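PDB 6KUN: 2-oxoglutarate-dependent dioxygenase DAO from Oryza sativa subsp. indica, which probably oxidises the plant hormone auxin (indole-3-acetic acid) irreversibly to inactive 2-oxoindole-3-acetic acid, using 2-oxoglutarate and iron, to maintain auxin homeostasis in reproductive organs. Local coordinates for residues A63-G75 with A98-P110. Sequence-based numbering, arbitrary orientation.
Sequences AKRRNADIIPGSG and ADVDAFCARLDAP
In the jelly-roll fold of this iron/2-oxoglutarate oxygenase, the loop joining helix 61-66 to edge strand 75-77 packs over helix 97-106 and its exit, I70, I71 and N67 meeting F103, R106 and D108. I70 lays CD1 over one face of the F103 ring, a CH-pi contact 4.0 Å from the centroid, while the same methyl touches L107 CD2; the G75 amide lies at the ring's edge. I71 reaches along the helix instead, CG2 against A102 CB at 3.9 Å and over one face of the R106 guanidinium. R106, extended from CG to NE, donates from NH1 to I70 O (2.9 Å), which lies close to the guanidinium plane, closing the apolar patch with a side-chain-to-backbone hydrogen bond.

Where the helix ends, polar groups take over. With chi1 at -79°, the N67 side chain lies beside its own backbone N and brings OD1 to D108 N, which donates to a lone pair of OD1 at 2.7 Å, nearly straight at 167°. ND2 returns only a long, weak bond to D108 O, so the carboxamide holds the two backbone groups unequally. With N67 replaced by an alanine, the D108 amide would probably lose this acceptor and the chain after the helix be less firmly held. D108 OD2 in turn meets both NE and NH2 of R66 (NH2 at 2.7 Å) in a salt bridge of bent, weak bonds, guanidinium and carboxylate planes 50° apart; R66 NH1 pairs with D62. One water bridges R66 O and R106 O. The whole is a loop-to-helix packing beside edge strand 75-77 of the jelly roll's major sheet.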
ATOM      1  N   ALA B  63       5.833 -26.570  -2.384  1.00 28.33           N
ATOM      2  CA  ALA B  63       6.412 -25.666  -3.374  1.00 31.49           C
ATOM      3  C   ALA B  63       7.571 -24.861  -2.759  1.00 24.79           C
ATOM      4  O   ALA B  63       8.595 -24.628  -3.411  1.00 28.33           O
ATOM      5  CB  ALA B  63       5.327 -24.746  -3.934  1.00 34.20           C
ATOM      6  N   LYS B  64       7.440 -24.457  -1.496  1.00 28.60           N
ATOM      7  CA  LYS B  64       8.530 -23.734  -0.836  1.00 34.84           C
ATOM      8  C   LYS B  64       9.779 -24.597  -0.704  1.00 35.71           C
ATOM      9  O   LYS B  64      10.907 -24.117  -0.930  1.00 30.49           O
ATOM     10  CB  LYS B  64       8.046 -23.213   0.526  1.00 39.31           C
ATOM     11  CG  LYS B  64       6.806 -22.349   0.351  1.00 28.04           C
ATOM     12  CD  LYS B  64       6.644 -21.173   1.324  1.00 41.51           C
ATOM     13  CE  LYS B  64       5.660 -21.471   2.414  1.00 36.33           C
ATOM     14  NZ  LYS B  64       5.232 -20.289   3.218  1.00 33.75           N
ATOM     15  N   ARG B  65       9.615 -25.883  -0.394  1.00 29.87           N
ATOM     16  CA  ARG B  65      10.785 -26.759  -0.313  1.00 23.93           C
ATOM     17  C   ARG B  65      11.414 -26.990  -1.685  1.00 18.11           C
ATOM     18  O   ARG B  65      12.640 -27.076  -1.816  1.00 24.97           O
ATOM     19  CB  ARG B  65      10.398 -28.100   0.312  1.00 46.51           C
ATOM     20  CG  ARG B  65      11.142 -28.423   1.610  1.00 64.40           C
ATOM     21  CD  ARG B  65      12.092 -29.607   1.464  1.00 76.20           C
ATOM     22  NE  ARG B  65      11.396 -30.890   1.498  1.00 92.71           N
ATOM     23  CZ  ARG B  65      10.772 -31.386   2.568  1.00 89.23           C
ATOM     24  NH1 ARG B  65      10.735 -30.695   3.703  1.00 77.85           N
ATOM     25  NH2 ARG B  65      10.173 -32.571   2.497  1.00 87.02           N
ATOM     26  N   ARG B  66      10.591 -27.109  -2.727  1.00 23.66           N
ATOM     27  CA  ARG B  66      11.178 -27.172  -4.061  1.00 17.57           C
ATOM     28  C   ARG B  66      11.959 -25.907  -4.427  1.00 21.95           C
ATOM     29  O   ARG B  66      12.745 -25.932  -5.384  1.00 31.25           O
ATOM     30  CB  ARG B  66      10.075 -27.437  -5.079  1.00 22.86           C
ATOM     31  CG  ARG B  66       9.481 -28.862  -4.942  1.00 46.87           C
ATOM     32  CD  ARG B  66       8.732 -29.314  -6.174  1.00 52.35           C
ATOM     33  NE  ARG B  66       7.537 -28.519  -6.442  1.00 77.42           N
ATOM     34  CZ  ARG B  66       6.427 -28.558  -5.712  1.00 75.86           C
ATOM     35  NH1 ARG B  66       6.359 -29.351  -4.645  1.00 81.15           N
ATOM     36  NH2 ARG B  66       5.385 -27.794  -6.036  1.00 41.65           N
ATOM     37  N   ASN B  67      11.796 -24.828  -3.667  1.00 30.94           N
ATOM     38  CA  ASN B  67      12.532 -23.601  -3.915  1.00 22.60           C
ATOM     39  C   ASN B  67      13.766 -23.470  -3.055  1.00 27.26           C
ATOM     40  O   ASN B  67      14.431 -22.434  -3.103  1.00 27.16           O
ATOM     41  CB  ASN B  67      11.586 -22.412  -3.686  1.00 25.51           C
ATOM     42  CG  ASN B  67      10.688 -22.195  -4.870  1.00 20.85           C
ATOM     43  OD1 ASN B  67      11.159 -22.159  -6.017  1.00 28.59           O
ATOM     44  ND2 ASN B  67       9.388 -22.022  -4.613  1.00 26.70           N
ATOM     45  N   ALA B  68      14.098 -24.492  -2.278  1.00 25.90           N
ATOM     46  CA  ALA B  68      15.340 -24.472  -1.506  1.00 29.03           C
ATOM     47  C   ALA B  68      16.497 -24.922  -2.371  1.00 27.32           C
ATOM     48  O   ALA B  68      16.391 -25.917  -3.085  1.00 26.98           O
ATOM     49  CB  ALA B  68      15.227 -25.367  -0.274  1.00 32.96           C
ATOM     50  N   ASP B  69      17.601 -24.183  -2.310  1.00 21.53           N
ATOM     51  CA  ASP B  69      18.834 -24.543  -3.000  1.00 28.39           C
ATOM     52  C   ASP B  69      18.668 -24.546  -4.514  1.00 31.24           C
ATOM     53  O   ASP B  69      19.305 -25.323  -5.230  1.00 29.38           O
ATOM     54  CB  ASP B  69      19.334 -25.899  -2.494  1.00 47.60           C
ATOM     55  CG  ASP B  69      19.510 -25.922  -0.966  1.00 59.87           C
ATOM     56  OD1 ASP B  69      20.320 -25.123  -0.433  1.00 54.28           O
ATOM     57  OD2 ASP B  69      18.812 -26.727  -0.301  1.00 60.28           O
ATOM     58  N   ILE B  70      17.871 -23.631  -5.069  1.00 24.47           N
ATOM     59  CA  ILE B  70      17.634 -23.692  -6.511  1.00 23.11           C
ATOM     60  C   ILE B  70      18.857 -23.216  -7.266  1.00 22.86           C
ATOM     61  O   ILE B  70      19.077 -23.624  -8.417  1.00 21.66           O
ATOM     62  CB  ILE B  70      16.360 -22.922  -6.921  1.00 29.36           C
ATOM     63  CG1 ILE B  70      16.307 -21.534  -6.299  1.00 25.45           C
ATOM     64  CG2 ILE B  70      15.116 -23.759  -6.573  1.00 22.75           C
ATOM     65  CD1 ILE B  70      15.096 -20.682  -6.781  1.00 24.56           C
ATOM     66  N   ILE B  71      19.651 -22.324  -6.674  1.00 20.27           N
ATOM     67  CA  ILE B  71      21.039 -22.115  -7.110  1.00 21.80           C
ATOM     68  C   ILE B  71      21.929 -22.195  -5.881  1.00 23.21           C
ATOM     69  O   ILE B  71      21.464 -22.013  -4.747  1.00 24.41           O
ATOM     70  CB  ILE B  71      21.261 -20.763  -7.834  1.00 23.77           C
ATOM     71  CG1 ILE B  71      21.027 -19.592  -6.894  1.00 26.04           C
ATOM     72  CG2 ILE B  71      20.357 -20.612  -9.026  1.00 36.33           C
ATOM     73  CD1 ILE B  71      21.358 -18.257  -7.496  1.00 30.11           C
ATOM     74  N   PRO B  72      23.199 -22.482  -6.068  1.00 29.83           N
ATOM     75  CA  PRO B  72      24.027 -22.867  -4.922  1.00 29.99           C
ATOM     76  C   PRO B  72      23.965 -21.840  -3.816  1.00 25.39           C
ATOM     77  O   PRO B  72      24.250 -20.663  -4.048  1.00 27.05           O
ATOM     78  CB  PRO B  72      25.431 -22.968  -5.533  1.00 28.31           C
ATOM     79  CG  PRO B  72      25.179 -23.272  -6.957  1.00 35.79           C
ATOM     80  CD  PRO B  72      23.977 -22.443  -7.313  1.00 37.66           C
ATOM     81  N   GLY B  73      23.518 -22.266  -2.634  1.00 21.76           N
ATOM     82  CA  GLY B  73      23.413 -21.389  -1.480  1.00 33.60           C
ATOM     83  C   GLY B  73      22.180 -20.516  -1.408  1.00 35.52           C
ATOM     84  O   GLY B  73      22.022 -19.795  -0.424  1.00 30.73           O
ATOM     85  N   SER B  74      21.296 -20.538  -2.404  1.00 23.08           N
ATOM     86  CA  SER B  74      20.212 -19.569  -2.461  1.00 20.44           C
ATOM     87  C   SER B  74      18.891 -20.286  -2.697  1.00 24.74           C
ATOM     88  O   SER B  74      18.838 -21.372  -3.255  1.00 19.85           O
ATOM     89  CB  SER B  74      20.449 -18.549  -3.570  1.00 20.86           C
ATOM     90  OG  SER B  74      21.510 -17.664  -3.253  1.00 22.81           O
ATOM     91  N   GLY B  75      17.813 -19.634  -2.267  1.00 17.59           N
ATOM     92  CA  GLY B  75      16.487 -20.212  -2.362  1.00 16.28           C
ATOM     93  C   GLY B  75      15.718 -19.997  -1.097  1.00 19.03           C
ATOM     94  O   GLY B  75      16.034 -19.135  -0.293  1.00 20.76           O
ATOM     95  N   ALA B  98      23.817 -13.680 -14.238  1.00 26.14           N
ATOM     96  CA  ALA B  98      23.630 -15.104 -14.471  1.00 26.52           C
ATOM     97  C   ALA B  98      22.920 -15.782 -13.300  1.00 27.32           C
ATOM     98  O   ALA B  98      22.078 -16.674 -13.511  1.00 27.34           O
ATOM     99  CB  ALA B  98      24.995 -15.734 -14.747  1.00 32.83           C
ATOM    100  N   ASP B  99      23.225 -15.343 -12.063  1.00 20.12           N
ATOM    101  CA  ASP B  99      22.600 -15.877 -10.858  1.00 20.64           C
ATOM    102  C   ASP B  99      21.143 -15.439 -10.744  1.00 25.33           C
ATOM    103  O   ASP B  99      20.286 -16.194 -10.256  1.00 17.47           O
ATOM    104  CB  ASP B  99      23.318 -15.378  -9.586  1.00 26.08           C
ATOM    105  CG  ASP B  99      24.697 -15.998  -9.367  1.00 37.87           C
ATOM    106  OD1 ASP B  99      25.085 -16.856 -10.156  1.00 29.03           O
ATOM    107  OD2 ASP B  99      25.394 -15.608  -8.389  1.00 24.61           O
ATOM    108  N   VAL B 100      20.875 -14.168 -11.060  1.00 19.87           N
ATOM    109  CA  VAL B 100      19.519 -13.650 -11.006  1.00 16.29           C
ATOM    110  C   VAL B 100      18.656 -14.359 -12.045  1.00 22.31           C
ATOM    111  O   VAL B 100      17.517 -14.741 -11.775  1.00 18.76           O
ATOM    112  CB  VAL B 100      19.521 -12.119 -11.221  1.00 23.52           C
ATOM    113  CG1 VAL B 100      18.100 -11.622 -11.382  1.00 24.16           C
ATOM    114  CG2 VAL B 100      20.242 -11.378 -10.058  1.00 24.57           C
ATOM    115  N   ASP B 101      19.179 -14.518 -13.259  1.00 19.10           N
ATOM    116  CA  ASP B 101      18.438 -15.227 -14.299  1.00 19.34           C
ATOM    117  C   ASP B 101      18.081 -16.650 -13.855  1.00 19.55           C
ATOM    118  O   ASP B 101      16.920 -17.076 -13.951  1.00 22.51           O
ATOM    119  CB  ASP B 101      19.269 -15.230 -15.578  1.00 26.20           C
ATOM    120  CG  ASP B 101      19.518 -13.838 -16.128  1.00 43.73           C
ATOM    121  OD1 ASP B 101      18.936 -12.854 -15.620  1.00 51.58           O
ATOM    122  OD2 ASP B 101      20.318 -13.723 -17.082  1.00 61.97           O
ATOM    123  N   ALA B 102      19.063 -17.396 -13.341  1.00 20.17           N
ATOM    124  CA  ALA B 102      18.839 -18.808 -13.014  1.00 16.60           C
ATOM    125  C   ALA B 102      17.944 -18.966 -11.803  1.00 20.12           C
ATOM    126  O   ALA B 102      17.121 -19.891 -11.743  1.00 22.37           O
ATOM    127  CB  ALA B 102      20.183 -19.504 -12.784  1.00 23.56           C
ATOM    128  N   PHE B 103      18.096 -18.100 -10.818  1.00 18.53           N
ATOM    129  CA  PHE B 103      17.201 -18.104  -9.662  1.00 12.96           C
ATOM    130  C   PHE B 103      15.746 -17.953 -10.106  1.00 13.14           C
ATOM    131  O   PHE B 103      14.891 -18.772  -9.745  1.00 16.80           O
ATOM    132  CB  PHE B 103      17.609 -16.984  -8.689  1.00 16.63           C
ATOM    133  CG  PHE B 103      16.798 -16.923  -7.412  1.00 15.67           C
ATOM    134  CD1 PHE B 103      15.670 -16.128  -7.328  1.00 17.10           C
ATOM    135  CD2 PHE B 103      17.199 -17.596  -6.295  1.00 16.76           C
ATOM    136  CE1 PHE B 103      14.954 -16.067  -6.154  1.00 22.15           C
ATOM    137  CE2 PHE B 103      16.469 -17.547  -5.124  1.00 23.93           C
ATOM    138  CZ  PHE B 103      15.343 -16.761  -5.058  1.00 18.79           C
ATOM    139  N   CYS B 104      15.458 -16.915 -10.898  1.00 18.32           N
ATOM    140  CA  CYS B 104      14.064 -16.661 -11.288  1.00 19.90           C
ATOM    141  C   CYS B 104      13.560 -17.718 -12.261  1.00 18.76           C
ATOM    142  O   CYS B 104      12.375 -18.028 -12.264  1.00 23.24           O
ATOM    143  CB  CYS B 104      13.938 -15.262 -11.874  1.00 24.54           C
ATOM    144  SG  CYS B 104      14.370 -13.961 -10.584  1.00 22.02           S
ATOM    145  N   ALA B 105      14.444 -18.280 -13.078  1.00 20.27           N
ATOM    146  CA  ALA B 105      14.027 -19.328 -14.005  1.00 26.87           C
ATOM    147  C   ALA B 105      13.667 -20.605 -13.250  1.00 28.86           C
ATOM    148  O   ALA B 105      12.798 -21.360 -13.696  1.00 28.57           O
ATOM    149  CB  ALA B 105      15.123 -19.590 -15.032  1.00 21.10           C
ATOM    150  N   ARG B 106      14.280 -20.808 -12.071  1.00 25.88           N
ATOM    151  CA  ARG B 106      14.138 -22.032 -11.312  1.00 17.93           C
ATOM    152  C   ARG B 106      13.146 -21.960 -10.179  1.00 23.57           C
ATOM    153  O   ARG B 106      12.824 -22.995  -9.590  1.00 19.98           O
ATOM    154  CB  ARG B 106      15.491 -22.470 -10.769  1.00 20.37           C
ATOM    155  CG  ARG B 106      16.444 -22.825 -11.872  1.00 25.04           C
ATOM    156  CD  ARG B 106      17.752 -23.357 -11.307  1.00 31.71           C
ATOM    157  NE  ARG B 106      18.817 -23.228 -12.300  1.00 22.52           N
ATOM    158  CZ  ARG B 106      20.110 -23.466 -12.075  1.00 26.24           C
ATOM    159  NH1 ARG B 106      20.527 -23.856 -10.887  1.00 30.85           N
ATOM    160  NH2 ARG B 106      20.965 -23.285 -13.045  1.00 22.88           N
ATOM    161  N   LEU B 107      12.626 -20.788  -9.873  1.00 24.46           N
ATOM    162  CA  LEU B 107      11.586 -20.689  -8.861  1.00 16.95           C
ATOM    163  C   LEU B 107      10.371 -21.498  -9.267  1.00 21.43           C
ATOM    164  O   LEU B 107       9.906 -21.418 -10.407  1.00 26.64           O
ATOM    165  CB  LEU B 107      11.166 -19.238  -8.664  1.00 26.54           C
ATOM    166  CG  LEU B 107      12.057 -18.371  -7.800  1.00 26.75           C
ATOM    167  CD1 LEU B 107      11.581 -16.931  -8.002  1.00 29.83           C
ATOM    168  CD2 LEU B 107      11.969 -18.753  -6.352  1.00 24.55           C
ATOM    169  N   ASP B 108       9.839 -22.247  -8.332  1.00 17.79           N
ATOM    170  CA  ASP B 108       8.562 -22.921  -8.556  1.00 22.27           C
ATOM    171  C   ASP B 108       7.434 -21.920  -8.236  1.00 21.77           C
ATOM    172  O   ASP B 108       7.031 -21.752  -7.085  1.00 30.93           O
ATOM    173  CB  ASP B 108       8.466 -24.165  -7.693  1.00 27.33           C
ATOM    174  CG  ASP B 108       7.186 -24.911  -7.929  1.00 34.20           C
ATOM    175  OD1 ASP B 108       6.408 -24.534  -8.840  1.00 33.93           O
ATOM    176  OD2 ASP B 108       6.976 -25.888  -7.193  1.00 36.37           O
ATOM    177  N   ALA B 109       6.956 -21.249  -9.248  1.00 23.20           N
ATOM    178  CA  ALA B 109       5.953 -20.222  -9.085  1.00 26.71           C
ATOM    179  C   ALA B 109       5.402 -19.901 -10.454  1.00 22.23           C
ATOM    180  O   ALA B 109       6.054 -20.212 -11.459  1.00 27.31           O
ATOM    181  CB  ALA B 109       6.578 -18.965  -8.471  1.00 27.15           C
ATOM    182  N   PRO B 110       4.311 -19.148 -10.553  1.00 34.12           N
ATOM    183  CA  PRO B 110       3.769 -18.815 -11.863  1.00 27.61           C
ATOM    184  C   PRO B 110       4.744 -17.898 -12.628  1.00 32.03           C
ATOM    185  O   PRO B 110       5.506 -17.143 -12.004  1.00 28.50           O
ATOM    186  CB  PRO B 110       2.443 -18.103 -11.554  1.00 29.74           C
ATOM    187  CG  PRO B 110       2.110 -18.532 -10.155  1.00 34.97           C
ATOM    188  CD  PRO B 110       3.447 -18.646  -9.461  1.00 30.84           C
TER
HETATM  189  O   HOH W   1      11.844 -25.050  -7.877  1.00 30.11           O